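Local coordinates for protein neurotoxin (Clostridium botulinum, PDB 2QN0) that is the zinc-dependent light-chain protease of botulinum neurotoxin type C1, which probably cleaves two kinds of neuronal SNARE protein, at residues E291-N305 with Y330-R344. Residues are numbered along the deposited sequence; the frame is centred on the assembly and turned at random.
Sequences EKALDYYRSIAKRLN and YRFVVESSGEVTVNR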
loop_
_atom_site.group_PDB
_atom_site.type_symbol
_atom_site.label_atom_id
_atom_site.label_comp_id
_atom_site.label_asym_id
_atom_site.label_seq_id
_atom_site.Cartn_x
_atom_site.Cartn_y
_atom_site.Cartn_z
ATOM N N GLU A 291 -16.118 14.283 9.114
ATOM C CA GLU A 291 -17.571 14.253 9.283
ATOM C C GLU A 291 -18.220 13.542 8.097
ATOM O O GLU A 291 -19.224 12.845 8.249
ATOM C CB GLU A 291 -18.126 15.679 9.398
ATOM C CG GLU A 291 -17.719 16.428 10.663
ATOM C CD GLU A 291 -18.276 15.802 11.931
ATOM O OE1 GLU A 291 -19.295 15.086 11.847
ATOM O OE2 GLU A 291 -17.706 16.038 13.018
ATOM N N LYS A 292 -17.643 13.724 6.913
ATOM C CA LYS A 292 -18.157 13.086 5.711
ATOM C C LYS A 292 -18.017 11.569 5.883
ATOM O O LYS A 292 -18.922 10.805 5.546
ATOM C CB LYS A 292 -17.365 13.561 4.491
ATOM C CG LYS A 292 -17.944 13.145 3.153
ATOM C CD LYS A 292 -17.091 13.689 2.011
ATOM C CE LYS A 292 -17.670 13.337 0.650
ATOM N NZ LYS A 292 -19.012 13.941 0.436
ATOM N N ALA A 293 -16.879 11.143 6.421
ATOM C CA ALA A 293 -16.631 9.722 6.656
ATOM C C ALA A 293 -17.639 9.189 7.671
ATOM O O ALA A 293 -18.181 8.096 7.505
ATOM C CB ALA A 293 -15.204 9.511 7.166
ATOM N N LEU A 294 -17.893 9.959 8.723
ATOM C CA LEU A 294 -18.854 9.531 9.735
ATOM C C LEU A 294 -20.233 9.322 9.109
ATOM O O LEU A 294 -20.925 8.355 9.440
ATOM C CB LEU A 294 -18.937 10.562 10.869
ATOM C CG LEU A 294 -19.938 10.272 11.995
ATOM C CD1 LEU A 294 -19.676 8.897 12.605
ATOM C CD2 LEU A 294 -19.822 11.353 13.053
ATOM N N ASP A 295 -20.634 10.209 8.203
ATOM C CA ASP A 295 -21.937 10.063 7.554
ATOM C C ASP A 295 -21.974 8.808 6.697
ATOM O O ASP A 295 -23.001 8.131 6.625
ATOM C CB ASP A 295 -22.274 11.279 6.684
ATOM C CG ASP A 295 -22.682 12.487 7.507
ATOM O OD1 ASP A 295 -23.351 12.301 8.546
ATOM O OD2 ASP A 295 -22.349 13.623 7.104
ATOM N N TYR A 296 -20.862 8.497 6.036
ATOM C CA TYR A 296 -20.812 7.291 5.218
ATOM C C TYR A 296 -20.895 6.070 6.131
ATOM O O TYR A 296 -21.481 5.051 5.763
ATOM C CB TYR A 296 -19.523 7.245 4.387
ATOM C CG TYR A 296 -19.562 8.100 3.138
ATOM C CD1 TYR A 296 -20.558 7.921 2.177
ATOM C CD2 TYR A 296 -18.583 9.065 2.898
ATOM C CE1 TYR A 296 -20.575 8.683 1.004
ATOM C CE2 TYR A 296 -18.590 9.829 1.733
ATOM C CZ TYR A 296 -19.585 9.634 0.791
ATOM O OH TYR A 296 -19.588 10.385 -0.363
ATOM N N TYR A 297 -20.310 6.173 7.321
ATOM C CA TYR A 297 -20.347 5.069 8.277
ATOM C C TYR A 297 -21.770 4.867 8.788
ATOM O O TYR A 297 -22.205 3.737 9.002
ATOM C CB TYR A 297 -19.399 5.336 9.455
ATOM C CG TYR A 297 -17.973 4.862 9.228
ATOM C CD1 TYR A 297 -17.393 4.907 7.956
ATOM C CD2 TYR A 297 -17.204 4.377 10.288
ATOM C CE1 TYR A 297 -16.075 4.472 7.747
ATOM C CE2 TYR A 297 -15.886 3.947 10.090
ATOM C CZ TYR A 297 -15.333 3.998 8.819
ATOM O OH TYR A 297 -14.036 3.577 8.625
ATOM N N ARG A 298 -22.498 5.963 8.990
ATOM C CA ARG A 298 -23.874 5.862 9.459
ATOM C C ARG A 298 -24.709 5.155 8.403
ATOM O O ARG A 298 -25.587 4.354 8.727
ATOM C CB ARG A 298 -24.454 7.253 9.740
ATOM C CG ARG A 298 -23.868 7.923 10.971
ATOM C CD ARG A 298 -24.443 9.322 11.167
ATOM N NE ARG A 298 -23.828 10.013 12.299
ATOM C CZ ARG A 298 -23.996 9.667 13.572
ATOM N NH1 ARG A 298 -24.766 8.634 13.891
ATOM N NH2 ARG A 298 -23.388 10.355 14.530
ATOM N N SER A 299 -24.436 5.451 7.136
ATOM C CA SER A 299 -25.164 4.818 6.046
ATOM C C SER A 299 -24.861 3.316 6.023
ATOM O O SER A 299 -25.732 2.506 5.703
ATOM C CB SER A 299 -24.780 5.457 4.710
ATOM O OG SER A 299 -25.527 4.893 3.646
ATOM N N ILE A 300 -23.627 2.950 6.364
ATOM C CA ILE A 300 -23.231 1.539 6.402
ATOM C C ILE A 300 -23.978 0.834 7.537
ATOM O O ILE A 300 -24.472 -0.280 7.367
ATOM C CB ILE A 300 -21.703 1.380 6.637
ATOM C CG1 ILE A 300 -20.926 1.867 5.411
ATOM C CG2 ILE A 300 -21.365 -0.077 6.953
ATOM C CD1 ILE A 300 -21.225 1.106 4.153
ATOM N N ALA A 301 -24.060 1.486 8.694
ATOM C CA ALA A 301 -24.762 0.905 9.837
ATOM C C ALA A 301 -26.211 0.620 9.446
ATOM O O ALA A 301 -26.774 -0.413 9.816
ATOM C CB ALA A 301 -24.713 1.857 11.030
ATOM N N LYS A 302 -26.806 1.538 8.690
ATOM C CA LYS A 302 -28.182 1.381 8.235
ATOM C C LYS A 302 -28.288 0.141 7.351
ATOM O O LYS A 302 -29.232 -0.640 7.470
ATOM C CB LYS A 302 -28.626 2.617 7.449
ATOM C CG LYS A 302 -29.995 2.483 6.808
ATOM C CD LYS A 302 -30.353 3.723 6.003
ATOM C CE LYS A 302 -31.714 3.573 5.343
ATOM N NZ LYS A 302 -32.789 3.341 6.348
ATOM N N ARG A 303 -27.315 -0.036 6.461
ATOM C CA ARG A 303 -27.313 -1.196 5.578
ATOM C C ARG A 303 -27.247 -2.471 6.410
ATOM O O ARG A 303 -27.983 -3.422 6.152
ATOM C CB ARG A 303 -26.118 -1.144 4.616
ATOM C CG ARG A 303 -26.287 -0.196 3.431
ATOM C CD ARG A 303 -25.000 -0.109 2.615
ATOM N NE ARG A 303 -25.114 0.765 1.449
ATOM C CZ ARG A 303 -25.518 0.371 0.244
ATOM N NH1 ARG A 303 -25.855 -0.894 0.028
ATOM N NH2 ARG A 303 -25.571 1.244 -0.753
ATOM N N LEU A 304 -26.376 -2.485 7.416
ATOM C CA LEU A 304 -26.223 -3.663 8.261
ATOM C C LEU A 304 -27.510 -4.046 8.986
ATOM O O LEU A 304 -27.673 -5.191 9.411
ATOM C CB LEU A 304 -25.092 -3.453 9.271
ATOM C CG LEU A 304 -23.683 -3.388 8.661
ATOM C CD1 LEU A 304 -22.662 -3.109 9.750
ATOM C CD2 LEU A 304 -23.366 -4.710 7.945
ATOM N N ASN A 305 -28.426 -3.094 9.126
ATOM C CA ASN A 305 -29.699 -3.373 9.783
ATOM C C ASN A 305 -30.745 -3.778 8.749
ATOM O O ASN A 305 -31.888 -4.066 9.102
ATOM C CB ASN A 305 -30.222 -2.137 10.528
ATOM C CG ASN A 305 -29.382 -1.772 11.729
ATOM O OD1 ASN A 305 -28.998 -2.630 12.523
ATOM N ND2 ASN A 305 -29.107 -0.480 11.881
ATOM N N TYR A 330 -15.787 -1.710 11.683
ATOM C CA TYR A 330 -16.133 -0.308 11.892
ATOM C C TYR A 330 -16.305 0.088 13.354
ATOM O O TYR A 330 -16.533 1.261 13.661
ATOM C CB TYR A 330 -17.406 0.011 11.112
ATOM C CG TYR A 330 -17.265 -0.160 9.614
ATOM C CD1 TYR A 330 -16.446 0.688 8.872
ATOM C CD2 TYR A 330 -17.957 -1.164 8.936
ATOM C CE1 TYR A 330 -16.320 0.545 7.494
ATOM C CE2 TYR A 330 -17.836 -1.318 7.554
ATOM C CZ TYR A 330 -17.016 -0.457 6.841
ATOM O OH TYR A 330 -16.889 -0.585 5.475
ATOM N N ARG A 331 -16.190 -0.887 14.249
ATOM C CA ARG A 331 -16.333 -0.653 15.684
ATOM C C ARG A 331 -17.699 -0.067 16.032
ATOM O O ARG A 331 -17.812 0.835 16.865
ATOM C CB ARG A 331 -15.215 0.266 16.186
ATOM C CG ARG A 331 -13.825 -0.317 15.949
ATOM C CD ARG A 331 -12.723 0.550 16.518
ATOM N NE ARG A 331 -11.405 0.023 16.169
ATOM C CZ ARG A 331 -10.254 0.592 16.515
ATOM N NH1 ARG A 331 -10.251 1.713 17.226
ATOM N NH2 ARG A 331 -9.105 0.044 16.143
ATOM N N PHE A 332 -18.733 -0.590 15.385
ATOM C CA PHE A 332 -20.091 -0.134 15.640
ATOM C C PHE A 332 -20.576 -0.741 16.946
ATOM O O PHE A 332 -19.951 -1.653 17.492
ATOM C CB PHE A 332 -21.036 -0.554 14.510
ATOM C CG PHE A 332 -20.784 0.145 13.198
ATOM C CD1 PHE A 332 -20.288 1.446 13.163
ATOM C CD2 PHE A 332 -21.111 -0.478 11.997
ATOM C CE1 PHE A 332 -20.128 2.117 11.952
ATOM C CE2 PHE A 332 -20.955 0.184 10.780
ATOM C CZ PHE A 332 -20.462 1.488 10.761
ATOM N N VAL A 333 -21.694 -0.227 17.445
ATOM C CA VAL A 333 -22.280 -0.719 18.683
ATOM C C VAL A 333 -23.580 -1.442 18.362
ATOM O O VAL A 333 -24.284 -1.083 17.417
ATOM C CB VAL A 333 -22.584 0.441 19.661
ATOM C CG1 VAL A 333 -23.270 -0.094 20.914
ATOM C CG2 VAL A 333 -21.297 1.156 20.027
ATOM N N VAL A 334 -23.886 -2.472 19.143
ATOM C CA VAL A 334 -25.112 -3.227 18.939
ATOM C C VAL A 334 -26.032 -2.989 20.126
ATOM O O VAL A 334 -25.709 -3.360 21.255
ATOM C CB VAL A 334 -24.831 -4.736 18.818
ATOM C CG1 VAL A 334 -26.137 -5.489 18.610
ATOM C CG2 VAL A 334 -23.880 -4.995 17.657
ATOM N N GLU A 335 -27.170 -2.356 19.863
ATOM C CA GLU A 335 -28.148 -2.065 20.905
ATOM C C GLU A 335 -28.763 -3.364 21.416
ATOM O O GLU A 335 -28.718 -4.391 20.739
ATOM C CB GLU A 335 -29.255 -1.164 20.352
ATOM C CG GLU A 335 -28.780 0.173 19.801
ATOM C CD GLU A 335 -28.128 1.046 20.856
ATOM O OE1 GLU A 335 -28.731 1.228 21.935
ATOM O OE2 GLU A 335 -27.016 1.556 20.604
ATOM N N SER A 336 -29.334 -3.313 22.614
ATOM C CA SER A 336 -29.965 -4.488 23.203
ATOM C C SER A 336 -31.016 -5.030 22.242
ATOM O O SER A 336 -31.294 -6.229 22.219
ATOM C CB SER A 336 -30.625 -4.119 24.532
ATOM O OG SER A 336 -31.580 -3.089 24.349
ATOM N N SER A 337 -31.594 -4.133 21.448
ATOM C CA SER A 337 -32.615 -4.501 20.476
ATOM C C SER A 337 -32.011 -5.227 19.278
ATOM O O SER A 337 -32.718 -5.895 18.525
ATOM C CB SER A 337 -33.345 -3.251 19.987
ATOM O OG SER A 337 -32.448 -2.362 19.346
ATOM N N GLY A 338 -30.700 -5.087 19.103
ATOM C CA GLY A 338 -30.034 -5.733 17.988
ATOM C C GLY A 338 -29.706 -4.765 16.865
ATOM O O GLY A 338 -29.026 -5.124 15.903
ATOM N N GLU A 339 -30.190 -3.532 16.981
ATOM C CA GLU A 339 -29.928 -2.527 15.960
ATOM C C GLU A 339 -28.476 -2.065 16.027
ATOM O O GLU A 339 -27.925 -1.868 17.109
ATOM C CB GLU A 339 -30.851 -1.321 16.138
ATOM C CG GLU A 339 -30.635 -0.237 15.091
ATOM C CD GLU A 339 -31.545 0.957 15.283
ATOM O OE1 GLU A 339 -31.528 1.544 16.384
ATOM O OE2 GLU A 339 -32.271 1.312 14.331
ATOM N N VAL A 340 -27.865 -1.896 14.860
ATOM C CA VAL A 340 -26.479 -1.455 14.776
ATOM C C VAL A 340 -26.422 0.068 14.729
ATOM O O VAL A 340 -27.036 0.689 13.863
ATOM C CB VAL A 340 -25.797 -2.009 13.507
ATOM C CG1 VAL A 340 -24.344 -1.552 13.455
ATOM C CG2 VAL A 340 -25.874 -3.534 13.496
ATOM N N THR A 341 -25.678 0.662 15.656
ATOM C CA THR A 341 -25.544 2.113 15.698
ATOM C C THR A 341 -24.083 2.545 15.722
ATOM O O THR A 341 -23.198 1.777 16.109
ATOM C CB THR A 341 -26.240 2.704 16.939
ATOM O OG1 THR A 341 -25.641 2.168 18.124
ATOM C CG2 THR A 341 -27.726 2.363 16.929
ATOM N N VAL A 342 -23.841 3.783 15.308
ATOM C CA VAL A 342 -22.494 4.334 15.289
ATOM C C VAL A 342 -22.237 5.137 16.559
ATOM O O VAL A 342 -23.007 6.033 16.905
ATOM C CB VAL A 342 -22.283 5.270 14.077
ATOM C CG1 VAL A 342 -20.842 5.756 14.044
ATOM C CG2 VAL A 342 -22.634 4.547 12.786
ATOM N N ASN A 343 -21.161 4.800 17.259
ATOM C CA ASN A 343 -20.783 5.508 18.475
ATOM C C ASN A 343 -19.725 6.524 18.048
ATOM O O ASN A 343 -18.651 6.142 17.582
ATOM C CB ASN A 343 -20.204 4.524 19.495
ATOM C CG ASN A 343 -19.709 5.207 20.757
ATOM O OD1 ASN A 343 -18.752 5.981 20.723
ATOM N ND2 ASN A 343 -20.361 4.922 21.879
ATOM N N ARG A 344 -20.030 7.812 18.189
ATOM C CA ARG A 344 -19.090 8.855 17.785
ATOM C C ARG A 344 -17.719 8.736 18.436
ATOM O O ARG A 344 -16.699 8.867 17.760
ATOM C CB ARG A 344 -19.669 10.248 18.063
ATOM C CG ARG A 344 -18.657 11.376 17.877
ATOM C CD ARG A 344 -19.309 12.744 17.985
ATOM N NE ARG A 344 -19.836 13.199 16.703
ATOM C CZ ARG A 344 -19.082 13.657 15.707
ATOM N NH1 ARG A 344 -17.765 13.725 15.846
ATOM N NH2 ARG A 344 -19.644 14.047 14.571
HETATM O O HOH W 1 -22.137 13.330 14.877
HETATM O O HOH W 2 -29.505 -5.173 13.184
#
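Residues 339-344 run antiparallel to the 291-305 segment of helix 283-304: the CA atoms nearest each other pair N305 with E339, A301 with V340 (5.7 Å), R298 with V342 and L294 with R344. The segment 330-344 leaves helix 319-330 by a Schellman motif at R331, makes the hairpin 333-334/340-341 and enters helix 344-357. At N305, the amide grips the backbone of V340 twice, each bond lying in the acceptor's carbonyl plane: V340 N donates to N305 OD1 at 2.7 Å, nearly straight at 168°, and N305 ND2 donates to V340 O at 3.1 Å. A water bridges the same OD1 to G338 O. F332 lies over A301 CB with one face, while its edge meets I300 CG2 and L304 CD1 (3.8 Å from F332 CD2). Y330 turns its edge to the face of Y297, a T-shaped pair with planes at 73°; their hydroxyls bond to the carbonyls of G185 and Y239, respectively. V342 splits its branches, CG1 reaching L294 CD1 at 3.6 Å and CG2, anti to the carbonyl carbon, settling on A301 CB at 3.8 Å. At the far end R344, bent at chi3 (-87°), lays its guanidinium over L294 CD2 and forms a salt bridge through NH2 to the syn lone pair of E291 OE1 (2.9 Å); a water accepts from R344 NH2 and R298 NH2. Polar contacts thus flank the apolar seam: a near-straight two-bond amide grip, which fixes N305's rotation and ties the hairpin to it, and a more bent, solvent-side ion pair at R344.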